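Local structure of CHAD domain (6QV5) at residues A[46-51]-A[135-140]; A[88-93]-A[141-146]; A[55-60]-A[96-101]; A[11-16]-A[41-46]. The protein probably binds inorganic polyphosphate through its all-helical CHAD domain, and also carries a zinc ion. All coordinates share one frame; numbering follows the deposited sequence. Where two conformers were deposited one is given.

Contact 1: residues A[46-51]-A[135-140]; sequences VAVIEG and AKRHAA. With ZN (zinc ion), chain B.
Arg-137 reaches from helix 122-145 to the last turn of helix 45-50 and hydrogen-bonds to its backbone carbonyls, a clear case of a buried guanidinium satisfied by main-chain oxygens. Two donors are used on this side. Arg-137 NE meets Val-48 O at 2.9 Å in a fairly straight bond (161°), in the carbonyl plane and on a lone pair. Arg-137 NH2 donates a hydrogen bond to Ala-47 O at 3.0 Å, coming from above that carbonyl's plane. Ala-47 O is thus gripped twice, because Gly-51 N reaches it from the opposite face to close the helix. Both acceptors lie at the edge of the guanidinium, whereas the carbonyl of Gly-51, where the chain leaves the helix, sits over one face without bonding. A first torsion of 180° followed by a bend at chi2 carries the group across. Beneath it the packing is close: Val-48 CG1 lies 3.9 Å from Arg-137 NE, the two side chains crossing at about a right angle, and Leu-57 of helix 54-73 touches both. NH1, turned away from these carbonyls, finds Asp-53 O.

The outer side is looser. His-138, one position on, is exposed and makes no contact with 46-51; His-138 NE2 binds the zinc ion at 1.9 Å, and His-52 supplies a second ligand just beyond Gly-51. Carbonyls gathered at a helix C-terminus carry partial negative charge, so the arginine's charge is probably partly compensated there, while its bonds hold together the two backbones that bear the zinc-binding histidines.

Contact 2: residues A[88-93]-A[141-146]; sequences ISWLGT and AQALLS
Within the helical bundle of the CHAD domain, the C-terminal end of helix 122-145 packs against the N-terminal half of helix 82-108, just where the chain turns into helix 147-163. Trp-90 and Leu-91, neighbours on helix 82-108, carry the contact from one side. The six-membered part of the indole comes edge-first to the helix end: Trp-90 CH2 lies 3.3 Å from Ala-143 O, and Trp-90 CZ2 is 3.7 Å from Ala-143 CB, which points toward the tryptophan. Ser-146 OG also lies near the ring plane, 3.7 Å from Trp-90 CH2, so two oxygens face the same aromatic edge.

These oxygens are themselves joined, since Ser-146 OG donates to Ala-143 O at 2.7 Å from above the carbonyl plane (41° out of it). That bond holds the hydroxyl back over the finishing helix, although Ser-146 occupies the N-cap position of the next one. Alongside the indole, Leu-91 and Leu-144 cross at about a right angle and meet through methyls, Leu-91 CD1 to Leu-144 CD2, at 3.7 Å. Leu-144 leaves its backbone away from helix 82-108, and only the end of its side chain returns; Tyr-149 of helix 147-163 touches both leucines.

Arg-148 adds a cation-pi contact to Trp-90. The contact thus grades from purely apolar at the leucines to weakly polar at the indole edge, where aromatic C-H groups, slightly positive, probably find a favourable electrostatic match in the carbonyl and hydroxyl oxygens.

Contact 3: residues A[55-60]-A[96-101]; sequences ETLHQM and GAARDW
Ala-98 of helix 82-108 points its methyl toward segment 55-60 on helix 54-73, where Leu-57 comes to meet it: Leu-57 CD2 lies 3.8 Å from Ala-98 CB and 3.7 Å from the backbone C of Ala-98, so the leucine rests on bare helix backbone as much as on side chain. The segments run at 133° to one another with axes 9.8 Å apart at closest.

Arg-99 follows, and the character of the contact changes. Its side chain sets out extended and then bends at chi2 (67°), which lays the guanidinium flat on the imidazole of His-58. The stack is close, with centres 3.8 Å apart and planes 17° from parallel. Arg-99 NH2 stands over the middle of the ring, while His-58 CD2 lies off-centre beneath the guanidinium. At its edge, in plane, the ring is tethered by a weak bond from His-58 ND1 to Glu-55 OE1, 3.5 Å long. Gln-59 NE2 holds the other carboxylate oxygen, Glu-55 OE2, at 2.8 Å.

Glu-55 may thus help to orient the histidine on which the arginine lies. Its negative charge, with Glu-55 OE1 6.0 Å from Arg-99 NH1, probably makes a cation stacked on imidazole easier to accommodate at this partly buried edge.

Contact 4: residues A[11-16]-A[41-46]; sequences APFRAQ and IQRNEV
Asn-44 ND2 is engaged by two backbone carbonyls, Phe-13 O across the contact and His-40 O one helical turn back on helix 26-42. The bond from Asn-44 ND2 to Phe-13 O is 3.0 Å long and nearly straight (174°); it uses a lone pair in the carbonyl plane and lies in the plane of the asparagine amide. The other end of that amide answers in kind, for Phe-13 N donates to Asn-44 OD1 at 3.0 Å, this donor being tilted from the carbonyl plane. A side-chain amide here pairs with both polar groups of one backbone residue, much as a neighbouring strand would, in a segment that has no regular structure of its own.

Arg-43, also in the type I turn from Gln-42 to Glu-45, covers the ring of Phe-13. Arg-43 CB makes a CH-pi contact over one face, 3.8 Å from the Phe-13 ring centroid, displaced toward the CG rim. A chi1 near 180° (-172°) turns the phenyl onto that CB. Bends at chi2 and chi3 fold the arginine chain back so that Arg-43 NE comes within 4.0 Å of Phe-13 CE1.

With His-40 O as its second acceptor, the buried amide has partners for both N-H groups and its oxygen, which should fix its rotation and thereby hold the N-terminal segment in place.

Overall arrangement
The four contacts share one helical neighbourhood but differ in burial. Contacts 1 and 2 are buried and share helix 122-145, joined through Leu-144, which packs on Val-48 and Ile-49; contact 3 is partly buried, uses the same helix 82-108 as contact 2, and meets it where Leu-144 CD2 touches Met-60 CE. Contact 4 lies nearer the surface, lacing the N-terminal segment over the turn that leads into helix 45-50 of contact 1. The chemistry varies accordingly: backbone carbonyls satisfy a buried arginine in contact 1, apolar groups dominate contact 2, a guanidinium-imidazole stack at a partly buried site supplements leucine packing in contact 3, and a side-chain amide binds irregular backbone in contact 4.

Contact 1: residues A[46-51]-A[135-140]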
loop_
_atom_site.group_PDB
_atom_site.type_symbol
_atom_site.label_atom_id
_atom_site.label_comp_id
_atom_site.label_asym_id
_atom_site.label_seq_id
_atom_site.Cartn_x
_atom_site.Cartn_y
_atom_site.Cartn_z
ATOM N N VAL A 46 10.290 1.882 16.194
ATOM C CA VAL A 46 10.140 1.858 17.656
ATOM C C VAL A 46 8.674 1.678 18.086
ATOM O O VAL A 46 8.386 0.819 18.920
ATOM C CB VAL A 46 10.812 3.097 18.324
ATOM C CG1 VAL A 46 10.742 3.023 19.848
ATOM C CG2 VAL A 46 12.262 3.255 17.869
ATOM N N ALA A 47 7.762 2.463 17.489
ATOM C CA ALA A 47 6.329 2.430 17.780
ATOM C C ALA A 47 5.652 1.115 17.379
ATOM O O ALA A 47 4.702 0.704 18.046
ATOM C CB ALA A 47 5.639 3.608 17.124
ATOM N N VAL A 48 6.140 0.453 16.310
ATOM C CA VAL A 48 5.598 -0.836 15.854
ATOM C C VAL A 48 6.083 -1.956 16.795
ATOM O O VAL A 48 5.311 -2.862 17.115
ATOM C CB VAL A 48 5.888 -1.120 14.349
ATOM C CG1 VAL A 48 5.383 -2.501 13.927
ATOM C CG2 VAL A 48 5.263 -0.048 13.462
ATOM N N ILE A 49 7.342 -1.860 17.267
ATOM C CA ILE A 49 7.949 -2.832 18.181
ATOM C C ILE A 49 7.343 -2.741 19.595
ATOM O O ILE A 49 6.855 -3.744 20.114
ATOM C CB ILE A 49 9.513 -2.732 18.182
ATOM C CG1 ILE A 49 10.111 -3.160 16.820
ATOM C CG2 ILE A 49 10.145 -3.538 19.335
ATOM C CD1 ILE A 49 11.542 -2.620 16.529
ATOM N N GLU A 50 7.371 -1.539 20.197
ATOM C CA GLU A 50 6.937 -1.279 21.573
ATOM C C GLU A 50 5.426 -1.100 21.790
ATOM O O GLU A 50 4.931 -1.478 22.854
ATOM C CB GLU A 50 7.688 -0.064 22.143
ATOM C CG GLU A 50 9.175 -0.318 22.354
ATOM C CD GLU A 50 10.046 0.873 22.711
ATOM O OE1 GLU A 50 9.503 1.971 22.973
ATOM O OE2 GLU A 50 11.287 0.704 22.726
ATOM N N GLY A 51 4.721 -0.512 20.825
ATOM C CA GLY A 51 3.290 -0.242 20.958
ATOM C C GLY A 51 2.341 -1.114 20.160
ATOM O O GLY A 51 2.755 -2.088 19.525
ATOM N N ALA A 135 -1.311 -10.460 18.673
ATOM C CA ALA A 135 -0.304 -11.508 18.474
ATOM C C ALA A 135 0.450 -11.291 17.160
ATOM O O ALA A 135 1.661 -11.510 17.111
ATOM C CB ALA A 135 -0.958 -12.882 18.487
ATOM N N LYS A 136 -0.260 -10.840 16.104
ATOM C CA LYS A 136 0.325 -10.542 14.793
ATOM C C LYS A 136 1.231 -9.307 14.886
ATOM O O LYS A 136 2.230 -9.229 14.168
ATOM C CB LYS A 136 -0.761 -10.355 13.719
ATOM C CG LYS A 136 -1.504 -11.635 13.332
ATOM C CD LYS A 136 -0.749 -12.521 12.345
ATOM C CE LYS A 136 -1.501 -13.804 12.091
ATOM N NZ LYS A 136 -0.759 -14.707 11.175
ATOM N N ARG A 137 0.892 -8.367 15.798
ATOM C CA ARG A 137 1.674 -7.162 16.077
ATOM C C ARG A 137 2.981 -7.557 16.777
ATOM O O ARG A 137 4.032 -7.006 16.452
ATOM C CB ARG A 137 0.854 -6.154 16.915
ATOM C CG ARG A 137 1.571 -4.838 17.275
ATOM C CD ARG A 137 2.019 -4.016 16.073
ATOM N NE ARG A 137 2.469 -2.680 16.467
ATOM C CZ ARG A 137 1.730 -1.580 16.366
ATOM N NH1 ARG A 137 0.501 -1.641 15.869
ATOM N NH2 ARG A 137 2.216 -0.410 16.758
ATOM N N HIS A 138 2.911 -8.531 17.708
ATOM C CA HIS A 138 4.067 -9.068 18.429
ATOM C C HIS A 138 4.984 -9.823 17.475
ATOM O O HIS A 138 6.205 -9.711 17.589
ATOM C CB HIS A 138 3.622 -9.964 19.597
ATOM C CG HIS A 138 3.146 -9.208 20.801
ATOM N ND1 HIS A 138 2.621 -9.862 21.902
ATOM C CD2 HIS A 138 3.135 -7.875 21.041
ATOM C CE1 HIS A 138 2.312 -8.911 22.769
ATOM N NE2 HIS A 138 2.607 -7.701 22.295
ATOM N N ALA A 139 4.390 -10.557 16.511
ATOM C CA ALA A 139 5.108 -11.309 15.481
ATOM C C ALA A 139 5.840 -10.353 14.533
ATOM O O ALA A 139 6.970 -10.643 14.132
ATOM C CB ALA A 139 4.140 -12.187 14.703
ATOM N N ALA A 140 5.204 -9.208 14.199
ATOM C CA ALA A 140 5.773 -8.165 13.345
ATOM C C ALA A 140 6.913 -7.454 14.078
ATOM O O ALA A 140 7.924 -7.130 13.456
ATOM C CB ALA A 140 4.699 -7.166 12.940
HETATM ZN ZN ZN B . 1.678 -6.430 23.404
#

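Contact 2: residues A[88-93]-A[141-146]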
loop_
_atom_site.group_PDB
_atom_site.type_symbol
_atom_site.label_atom_id
_atom_site.label_comp_id
_atom_site.label_asym_id
_atom_site.label_seq_id
_atom_site.Cartn_x
_atom_site.Cartn_y
_atom_site.Cartn_z
ATOM N N ILE A 88 12.345 -7.748 1.150
ATOM C CA ILE A 88 11.326 -6.689 1.072
ATOM C C ILE A 88 9.940 -7.356 1.074
ATOM O O ILE A 88 9.034 -6.887 1.767
ATOM C CB ILE A 88 11.562 -5.747 -0.151
ATOM C CG1 ILE A 88 12.796 -4.847 0.085
ATOM C CG2 ILE A 88 10.322 -4.888 -0.476
ATOM C CD1 ILE A 88 13.535 -4.420 -1.173
ATOM N N SER A 89 9.810 -8.482 0.337
ATOM C CA SER A 89 8.591 -9.290 0.254
ATOM C C SER A 89 8.265 -9.916 1.611
ATOM O O SER A 89 7.093 -9.988 1.977
ATOM C CB SER A 89 8.732 -10.367 -0.818
ATOM O OG SER A 89 8.880 -9.784 -2.102
ATOM N N TRP A 90 9.308 -10.332 2.365
ATOM C CA TRP A 90 9.191 -10.902 3.709
ATOM C C TRP A 90 8.694 -9.830 4.689
ATOM O O TRP A 90 7.775 -10.100 5.461
ATOM C CB TRP A 90 10.534 -11.513 4.163
ATOM C CG TRP A 90 10.673 -11.684 5.648
ATOM C CD1 TRP A 90 10.110 -12.657 6.419
ATOM C CD2 TRP A 90 11.416 -10.842 6.540
ATOM N NE1 TRP A 90 10.457 -12.475 7.739
ATOM C CE2 TRP A 90 11.257 -11.367 7.842
ATOM C CE3 TRP A 90 12.196 -9.685 6.366
ATOM C CZ2 TRP A 90 11.860 -10.783 8.962
ATOM C CZ3 TRP A 90 12.786 -9.104 7.477
ATOM C CH2 TRP A 90 12.621 -9.654 8.755
ATOM N N LEU A 91 9.290 -8.618 4.638
ATOM C CA LEU A 91 8.928 -7.470 5.477
ATOM C C LEU A 91 7.488 -7.005 5.195
ATOM O O LEU A 91 6.762 -6.666 6.132
ATOM C CB LEU A 91 9.941 -6.321 5.278
ATOM C CG LEU A 91 9.724 -5.010 6.054
ATOM C CD1 LEU A 91 9.801 -5.224 7.557
ATOM C CD2 LEU A 91 10.729 -3.960 5.631
ATOM N N GLY A 92 7.100 -7.020 3.917
ATOM C CA GLY A 92 5.763 -6.652 3.464
ATOM C C GLY A 92 4.700 -7.617 3.949
ATOM O O GLY A 92 3.600 -7.194 4.309
ATOM N N THR A 93 5.036 -8.923 3.982
ATOM C CA THR A 93 4.163 -10.007 4.447
ATOM C C THR A 93 3.998 -9.946 5.976
ATOM O O THR A 93 2.883 -10.126 6.467
ATOM C CB THR A 93 4.693 -11.366 3.937
ATOM O OG1 THR A 93 4.773 -11.325 2.510
ATOM C CG2 THR A 93 3.826 -12.549 4.362
ATOM N N ALA A 141 6.760 -7.250 15.407
ATOM C CA ALA A 141 7.761 -6.627 16.280
ATOM C C ALA A 141 9.042 -7.467 16.337
ATOM O O ALA A 141 10.137 -6.902 16.317
ATOM C CB ALA A 141 7.195 -6.446 17.679
ATOM N N GLN A 142 8.898 -8.810 16.381
ATOM C CA GLN A 142 10.011 -9.764 16.411
ATOM C C GLN A 142 10.776 -9.761 15.091
ATOM O O GLN A 142 12.000 -9.884 15.099
ATOM C CB GLN A 142 9.515 -11.185 16.743
ATOM C CG GLN A 142 9.145 -11.398 18.211
ATOM C CD GLN A 142 10.347 -11.387 19.127
ATOM O OE1 GLN A 142 10.625 -10.397 19.810
ATOM N NE2 GLN A 142 11.085 -12.489 19.162
ATOM N N ALA A 143 10.053 -9.598 13.964
ATOM C CA ALA A 143 10.619 -9.532 12.616
ATOM C C ALA A 143 11.489 -8.279 12.450
ATOM O O ALA A 143 12.478 -8.317 11.720
ATOM C CB ALA A 143 9.505 -9.536 11.580
ATOM N N LEU A 144 11.129 -7.182 13.139
ATOM C CA LEU A 144 11.873 -5.924 13.087
ATOM C C LEU A 144 13.113 -5.957 13.973
ATOM O O LEU A 144 14.106 -5.306 13.647
ATOM C CB LEU A 144 10.977 -4.730 13.455
ATOM C CG LEU A 144 9.770 -4.452 12.555
ATOM C CD1 LEU A 144 8.942 -3.324 13.108
ATOM C CD2 LEU A 144 10.192 -4.148 11.126
ATOM N N LEU A 145 13.055 -6.712 15.091
ATOM C CA LEU A 145 14.159 -6.873 16.044
ATOM C C LEU A 145 15.183 -7.903 15.555
ATOM O O LEU A 145 16.302 -7.944 16.072
ATOM C CB LEU A 145 13.632 -7.274 17.436
ATOM C CG LEU A 145 12.850 -6.220 18.227
ATOM C CD1 LEU A 145 12.107 -6.861 19.382
ATOM C CD2 LEU A 145 13.762 -5.103 18.740
ATOM N N SER A 146 14.796 -8.735 14.568
ATOM C CA SER A 146 15.648 -9.770 13.985
ATOM C C SER A 146 16.766 -9.149 13.131
ATOM O O SER A 146 16.539 -8.092 12.535
ATOM C CB SER A 146 14.814 -10.743 13.152
ATOM O OG SER A 146 14.411 -10.189 11.910
#

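Contact 3: residues A[55-60]-A[96-101]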
loop_
_atom_site.group_PDB
_atom_site.type_symbol
_atom_site.label_atom_id
_atom_site.label_comp_id
_atom_site.label_asym_id
_atom_site.label_seq_id
_atom_site.Cartn_x
_atom_site.Cartn_y
_atom_site.Cartn_z
ATOM N N GLU A 55 -2.152 3.189 13.538
ATOM C CA GLU A 55 -1.656 4.203 12.602
ATOM C C GLU A 55 -0.143 4.103 12.354
ATOM O O GLU A 55 0.292 4.279 11.213
ATOM C CB GLU A 55 -2.074 5.618 13.054
ATOM C CG GLU A 55 -1.799 6.738 12.052
ATOM C CD GLU A 55 -2.361 6.601 10.646
ATOM O OE1 GLU A 55 -3.480 6.062 10.487
ATOM O OE2 GLU A 55 -1.678 7.052 9.698
ATOM N N THR A 56 0.644 3.809 13.410
ATOM C CA THR A 56 2.105 3.652 13.333
ATOM C C THR A 56 2.457 2.460 12.438
ATOM O O THR A 56 3.369 2.559 11.616
ATOM C CB THR A 56 2.724 3.529 14.734
ATOM O OG1 THR A 56 2.228 2.351 15.368
ATOM C CG2 THR A 56 2.453 4.749 15.611
ATOM N N LEU A 57 1.699 1.349 12.582
ATOM C CA LEU A 57 1.834 0.130 11.782
ATOM C C LEU A 57 1.367 0.402 10.341
ATOM O O LEU A 57 2.012 -0.059 9.395
ATOM C CB LEU A 57 1.034 -1.020 12.430
ATOM C CG LEU A 57 0.879 -2.336 11.651
ATOM C CD1 LEU A 57 2.194 -3.098 11.555
ATOM C CD2 LEU A 57 -0.178 -3.211 12.289
ATOM N N HIS A 58 0.257 1.163 10.184
ATOM C CA HIS A 58 -0.305 1.552 8.887
ATOM C C HIS A 58 0.722 2.366 8.095
ATOM O O HIS A 58 0.980 2.041 6.936
ATOM C CB HIS A 58 -1.622 2.337 9.070
ATOM C CG HIS A 58 -2.256 2.824 7.797
ATOM N ND1 HIS A 58 -2.934 4.029 7.751
ATOM C CD2 HIS A 58 -2.295 2.254 6.568
ATOM C CE1 HIS A 58 -3.363 4.152 6.505
ATOM N NE2 HIS A 58 -2.999 3.111 5.756
ATOM N N GLN A 59 1.339 3.377 8.738
ATOM C CA GLN A 59 2.363 4.221 8.124
ATOM C C GLN A 59 3.611 3.440 7.714
ATOM O O GLN A 59 4.173 3.723 6.656
ATOM C CB GLN A 59 2.719 5.419 9.021
ATOM C CG GLN A 59 1.652 6.522 9.053
ATOM C CD GLN A 59 1.245 7.021 7.682
ATOM O OE1 GLN A 59 2.076 7.407 6.854
ATOM N NE2 GLN A 59 -0.050 7.019 7.412
ATOM N N MET A 60 4.022 2.441 8.526
ATOM C CA MET A 60 5.185 1.603 8.219
ATOM C C MET A 60 4.901 0.677 7.033
ATOM O O MET A 60 5.772 0.504 6.180
ATOM C CB MET A 60 5.657 0.808 9.445
ATOM C CG MET A 60 7.107 0.389 9.343
ATOM S SD MET A 60 7.674 -0.653 10.702
ATOM C CE MET A 60 9.382 -0.709 10.342
ATOM N N GLY A 96 2.119 -6.679 6.763
ATOM C CA GLY A 96 0.849 -6.842 6.062
ATOM C C GLY A 96 -0.151 -7.693 6.812
ATOM O O GLY A 96 -1.327 -7.331 6.886
ATOM N N ALA A 97 0.321 -8.819 7.391
ATOM C CA ALA A 97 -0.489 -9.746 8.188
ATOM C C ALA A 97 -1.017 -9.047 9.445
ATOM O O ALA A 97 -2.181 -9.233 9.797
ATOM C CB ALA A 97 0.333 -10.970 8.572
ATOM N N ALA A 98 -0.168 -8.217 10.095
ATOM C CA ALA A 98 -0.532 -7.449 11.285
ATOM C C ALA A 98 -1.534 -6.341 10.931
ATOM O O ALA A 98 -2.465 -6.097 11.701
ATOM C CB ALA A 98 0.712 -6.861 11.933
ATOM N N ARG A 99 -1.363 -5.708 9.747
ATOM C CA ARG A 99 -2.242 -4.656 9.230
ATOM C C ARG A 99 -3.624 -5.221 8.871
ATOM O O ARG A 99 -4.631 -4.631 9.264
ATOM C CB ARG A 99 -1.587 -3.928 8.031
ATOM C CG ARG A 99 -2.442 -2.846 7.349
ATOM C CD ARG A 99 -2.716 -1.636 8.226
ATOM N NE ARG A 99 -3.660 -0.712 7.595
ATOM C CZ ARG A 99 -4.415 0.162 8.253
ATOM N NH1 ARG A 99 -4.359 0.234 9.578
ATOM N NH2 ARG A 99 -5.241 0.962 7.594
ATOM N N ASP A 100 -3.663 -6.370 8.152
ATOM C CA ASP A 100 -4.886 -7.073 7.738
ATOM C C ASP A 100 -5.816 -7.363 8.921
ATOM O O ASP A 100 -7.022 -7.128 8.816
ATOM C CB ASP A 100 -4.545 -8.387 7.003
ATOM C CG ASP A 100 -4.049 -8.246 5.572
ATOM O OD1 ASP A 100 -4.026 -7.105 5.055
ATOM O OD2 ASP A 100 -3.685 -9.278 4.967
ATOM N N TRP A 101 -5.253 -7.844 10.047
ATOM C CA TRP A 101 -6.010 -8.148 11.261
ATOM C C TRP A 101 -6.462 -6.894 12.008
ATOM O O TRP A 101 -7.491 -6.933 12.683
ATOM C CB TRP A 101 -5.240 -9.113 12.171
ATOM C CG TRP A 101 -5.306 -10.529 11.690
ATOM C CD1 TRP A 101 -4.431 -11.151 10.851
ATOM C CD2 TRP A 101 -6.360 -11.469 11.938
ATOM N NE1 TRP A 101 -4.846 -12.437 10.600
ATOM C CE2 TRP A 101 -6.032 -12.657 11.249
ATOM C CE3 TRP A 101 -7.537 -11.434 12.707
ATOM C CZ2 TRP A 101 -6.839 -13.801 11.303
ATOM C CZ3 TRP A 101 -8.334 -12.568 12.761
ATOM C CH2 TRP A 101 -7.985 -13.732 12.064
#

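Contact 4: residues A[11-16]-A[41-46]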
loop_
_atom_site.group_PDB
_atom_site.type_symbol
_atom_site.label_atom_id
_atom_site.label_comp_id
_atom_site.label_asym_id
_atom_site.label_seq_id
_atom_site.Cartn_x
_atom_site.Cartn_y
_atom_site.Cartn_z
ATOM N N ALA A 11 4.564 8.593 18.560
ATOM C CA ALA A 11 3.967 9.394 17.488
ATOM C C ALA A 11 4.130 8.757 16.094
ATOM O O ALA A 11 5.233 8.313 15.758
ATOM C CB ALA A 11 4.550 10.800 17.496
ATOM N N PRO A 12 3.056 8.714 15.263
ATOM C CA PRO A 12 3.192 8.124 13.918
ATOM C C PRO A 12 3.876 9.069 12.933
ATOM O O PRO A 12 3.637 10.279 12.971
ATOM C CB PRO A 12 1.741 7.828 13.500
ATOM C CG PRO A 12 0.872 8.247 14.662
ATOM C CD PRO A 12 1.679 9.187 15.492
ATOM N N PHE A 13 4.726 8.517 12.051
ATOM C CA PHE A 13 5.452 9.299 11.053
ATOM C C PHE A 13 4.885 9.101 9.651
ATOM O O PHE A 13 4.928 7.994 9.109
ATOM C CB PHE A 13 6.962 8.987 11.093
ATOM C CG PHE A 13 7.833 9.870 10.225
ATOM C CD1 PHE A 13 8.372 11.050 10.723
ATOM C CD2 PHE A 13 8.156 9.495 8.925
ATOM C CE1 PHE A 13 9.190 11.858 9.925
ATOM C CE2 PHE A 13 8.973 10.304 8.128
ATOM C CZ PHE A 13 9.485 11.479 8.634
ATOM N N ARG A 14 4.364 10.189 9.065
ATOM C CA ARG A 14 3.831 10.208 7.706
ATOM C C ARG A 14 4.957 10.546 6.731
ATOM O O ARG A 14 5.931 11.196 7.126
ATOM C CB ARG A 14 2.690 11.225 7.583
ATOM C CG ARG A 14 1.333 10.639 7.920
ATOM C CD ARG A 14 0.675 11.353 9.085
ATOM N NE ARG A 14 -0.552 10.676 9.508
ATOM C CZ ARG A 14 -1.762 10.937 9.024
ATOM N NH1 ARG A 14 -1.926 11.872 8.093
ATOM N NH2 ARG A 14 -2.820 10.269 9.466
ATOM N N ALA A 15 4.828 10.103 5.463
ATOM C CA ALA A 15 5.817 10.345 4.409
ATOM C C ALA A 15 6.064 11.841 4.222
ATOM O O ALA A 15 5.115 12.603 4.013
ATOM C CB ALA A 15 5.360 9.714 3.102
ATOM N N GLN A 16 7.335 12.259 4.367
ATOM C CA GLN A 16 7.762 13.652 4.229
ATOM C C GLN A 16 7.544 14.141 2.799
ATOM O O GLN A 16 7.807 13.395 1.851
ATOM C CB GLN A 16 9.237 13.807 4.628
ATOM C CG GLN A 16 9.451 14.729 5.821
ATOM C CD GLN A 16 10.916 14.988 6.071
ATOM O OE1 GLN A 16 11.577 14.276 6.832
ATOM N NE2 GLN A 16 11.455 16.020 5.439
ATOM N N ILE A 41 9.730 4.185 6.611
ATOM C CA ILE A 41 9.758 2.863 7.242
ATOM C C ILE A 41 10.463 2.947 8.613
ATOM O O ILE A 41 9.877 2.543 9.621
ATOM C CB ILE A 41 10.430 1.811 6.298
ATOM C CG1 ILE A 41 9.651 1.657 4.973
ATOM C CG2 ILE A 41 10.609 0.448 6.991
ATOM C CD1 ILE A 41 10.456 1.124 3.787
ATOM N N GLN A 42 11.716 3.477 8.619
ATOM C CA GLN A 42 12.590 3.614 9.788
ATOM C C GLN A 42 11.984 4.424 10.945
ATOM O O GLN A 42 12.086 4.002 12.097
ATOM C CB GLN A 42 13.952 4.195 9.355
ATOM C CG GLN A 42 14.991 4.338 10.466
ATOM C CD GLN A 42 15.045 5.735 11.041
ATOM O OE1 GLN A 42 15.268 6.726 10.334
ATOM N NE2 GLN A 42 14.853 5.844 12.346
ATOM N N ARG A 43 11.386 5.592 10.653
ATOM C CA ARG A 43 10.820 6.468 11.690
ATOM C C ARG A 43 9.578 5.900 12.408
ATOM O O ARG A 43 9.114 6.504 13.380
ATOM C CB ARG A 43 10.545 7.878 11.142
ATOM C CG ARG A 43 11.797 8.651 10.699
ATOM C CD ARG A 43 12.605 9.226 11.852
ATOM N NE ARG A 43 11.983 10.426 12.412
ATOM C CZ ARG A 43 11.813 10.645 13.712
ATOM N NH1 ARG A 43 12.212 9.746 14.604
ATOM N NH2 ARG A 43 11.239 11.766 14.131
ATOM N N ASN A 44 9.078 4.728 11.969
ATOM C CA ASN A 44 7.935 4.053 12.583
ATOM C C ASN A 44 8.327 2.775 13.352
ATOM O O ASN A 44 7.494 2.234 14.075
ATOM C CB ASN A 44 6.838 3.782 11.551
ATOM C CG ASN A 44 6.069 5.019 11.163
ATOM O OD1 ASN A 44 5.326 5.598 11.961
ATOM N ND2 ASN A 44 6.228 5.451 9.925
ATOM N N GLU A 45 9.604 2.333 13.224
ATOM C CA GLU A 45 10.201 1.141 13.853
ATOM C C GLU A 45 9.866 0.932 15.330
ATOM O O GLU A 45 9.277 -0.093 15.677
ATOM C CB GLU A 45 11.730 1.168 13.710
ATOM C CG GLU A 45 12.262 0.644 12.395
ATOM C CD GLU A 45 13.766 0.763 12.226
ATOM O OE1 GLU A 45 14.493 0.733 13.245
ATOM O OE2 GLU A 45 14.219 0.872 11.065
ATOM N N VAL A 46 10.290 1.882 16.194
ATOM C CA VAL A 46 10.140 1.858 17.656
ATOM C C VAL A 46 8.674 1.678 18.086
ATOM O O VAL A 46 8.386 0.819 18.920
ATOM C CB VAL A 46 10.812 3.097 18.324
ATOM C CG1 VAL A 46 10.742 3.023 19.848
ATOM C CG2 VAL A 46 12.262 3.255 17.869
#